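Local coordinates for putative transcriptional regulator (Listeria innocua, PDB 3LWF), which probably binds DNA as a transcriptional regulator of the Rrf2 family and forms a two-chain assembly, at residues I32-A37 with S140-H145. Sequence-based numbering, arbitrary orientation.
Sequences ITLELA and SDLLKH
Leu143 reaches across from the short helix 139-144 to helix 24-38 and divides its two methyls between neighbours one helical turn apart. CD1 meets the methyl of Ala37, with 3.7 Å between Leu143 CD1 and Ala37 CB, while Leu143 CD2 comes to 3.9 Å from Leu34 CD2. Although these CD2 methyls touch, the side chains of Leu34 and Leu143 run past one another in opposite directions, and Leu34 CD2 also lies 4.0 Å from the branch carbon CG of Leu143. Leu143 CD2 is in van der Waals range of the backbone carbonyl as well, 4.0 Å from Leu34 O. Leu34 CD2 is itself shared, because it touches the root of Leu142, 4.0 Å from Leu142 CB. In Leu34 and Leu143 alike, CB faces the partner helix, and CG stands anti to the carbonyl carbon and beside the backbone N (chi1 -69° and -68°), a setting from which the branches pass each other.

The helix segments are nearly perpendicular, at -83° with 10.5 Å between axes, and the nearest backbone pair is Leu34 with Leu143, CA to CA 7.3 Å. Such a steep crossing confines the contact to a small patch, burying 182 Å² in all. Leu139 adds to it from the start of the short helix, packing on Thr33 and Leu34, and Leu86 of strand 83-86 touches Ala37. Leu34 also packs on Ala118 of the second subunit, and Leu142 on Glu121 of that subunit.

Helix 24-38, at the start of this Rrf2-type chain, thereby meets the helix that follows the long helix 117-136. With no hydrogen bond or ion pair between the segments, the contact is wholly apolar in its side chains, consistent with hydrophobic burial without directional polar bonds.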
# COMPACT_ATOMS: atom_id res chain seq x y z
N ILE A 32 12.81 14.01 -11.74
CA ILE A 32 13.12 15.40 -12.06
C ILE A 32 13.50 16.19 -10.78
O ILE A 32 14.56 16.82 -10.71
CB ILE A 32 11.92 16.10 -12.72
CG1 ILE A 32 11.71 15.64 -14.17
CG2 ILE A 32 12.13 17.61 -12.70
CD1 ILE A 32 10.31 16.05 -14.72
N THR A 33 12.62 16.10 -9.78
CA THR A 33 12.82 16.87 -8.57
C THR A 33 14.01 16.42 -7.77
O THR A 33 14.68 17.25 -7.17
CB THR A 33 11.57 16.92 -7.70
OG1 THR A 33 11.20 15.60 -7.34
CG2 THR A 33 10.44 17.57 -8.46
N LEU A 34 14.29 15.12 -7.77
CA LEU A 34 15.52 14.64 -7.16
C LEU A 34 16.77 15.16 -7.86
O LEU A 34 17.80 15.42 -7.20
CB LEU A 34 15.57 13.11 -7.11
CG LEU A 34 14.58 12.43 -6.15
CD1 LEU A 34 14.54 10.90 -6.49
CD2 LEU A 34 14.85 12.72 -4.64
N GLU A 35 16.75 15.17 -9.18
CA GLU A 35 17.93 15.69 -9.92
C GLU A 35 18.11 17.20 -9.66
O GLU A 35 19.23 17.68 -9.51
CB GLU A 35 17.80 15.46 -11.41
CG GLU A 35 17.98 14.03 -11.77
CD GLU A 35 19.32 13.51 -11.34
OE1 GLU A 35 20.32 14.16 -11.72
OE2 GLU A 35 19.37 12.51 -10.60
N LEU A 36 17.00 17.93 -9.59
CA LEU A 36 17.06 19.34 -9.23
C LEU A 36 17.56 19.51 -7.80
O LEU A 36 18.32 20.44 -7.52
CB LEU A 36 15.72 20.05 -9.47
CG LEU A 36 15.20 20.08 -10.91
CD1 LEU A 36 13.84 20.75 -10.95
CD2 LEU A 36 16.16 20.77 -11.88
N ALA A 37 17.18 18.60 -6.91
CA ALA A 37 17.63 18.64 -5.51
C ALA A 37 19.14 18.37 -5.38
O ALA A 37 19.83 19.06 -4.65
CB ALA A 37 16.84 17.66 -4.64
N SER A 140 15.16 15.05 0.73
CA SER A 140 16.44 14.77 1.44
C SER A 140 16.51 13.37 2.00
O SER A 140 17.53 12.71 1.88
CB SER A 140 16.66 15.78 2.57
OG SER A 140 16.71 17.05 1.96
N ASP A 141 15.43 12.91 2.59
CA ASP A 141 15.34 11.52 3.05
C ASP A 141 15.64 10.56 1.90
O ASP A 141 16.35 9.56 2.07
CB ASP A 141 13.93 11.21 3.59
CG ASP A 141 13.61 11.94 4.85
OD1 ASP A 141 14.56 12.32 5.55
OD2 ASP A 141 12.42 12.17 5.14
N LEU A 142 15.08 10.85 0.73
CA LEU A 142 15.22 9.92 -0.38
C LEU A 142 16.65 9.94 -0.91
O LEU A 142 17.24 8.90 -1.12
CB LEU A 142 14.25 10.26 -1.49
CG LEU A 142 12.76 10.08 -1.19
CD1 LEU A 142 11.97 10.30 -2.48
CD2 LEU A 142 12.47 8.68 -0.57
N LEU A 143 17.22 11.12 -1.08
CA LEU A 143 18.61 11.24 -1.54
C LEU A 143 19.62 10.53 -0.60
O LEU A 143 20.63 10.02 -1.08
CB LEU A 143 18.97 12.72 -1.70
CG LEU A 143 18.27 13.50 -2.82
CD1 LEU A 143 18.53 14.98 -2.68
CD2 LEU A 143 18.76 12.98 -4.17
N LYS A 144 19.37 10.49 0.70
CA LYS A 144 20.22 9.70 1.63
C LYS A 144 20.02 8.18 1.48
O LYS A 144 20.94 7.39 1.67
CB LYS A 144 19.92 10.04 3.08
CG LYS A 144 20.21 11.45 3.48
CD LYS A 144 19.79 11.69 4.93
CE LYS A 144 19.84 13.16 5.31
NZ LYS A 144 19.24 13.37 6.66
N HIS A 145 18.78 7.80 1.17
CA HIS A 145 18.36 6.40 1.04
C HIS A 145 19.05 5.42 1.98
O HIS A 145 19.71 4.48 1.56
CB HIS A 145 18.45 5.91 -0.41
CG HIS A 145 19.79 6.06 -1.04
ND1 HIS A 145 20.85 5.22 -0.76
CD2 HIS A 145 20.23 6.94 -1.98
CE1 HIS A 145 21.89 5.57 -1.50
NE2 HIS A 145 21.55 6.62 -2.24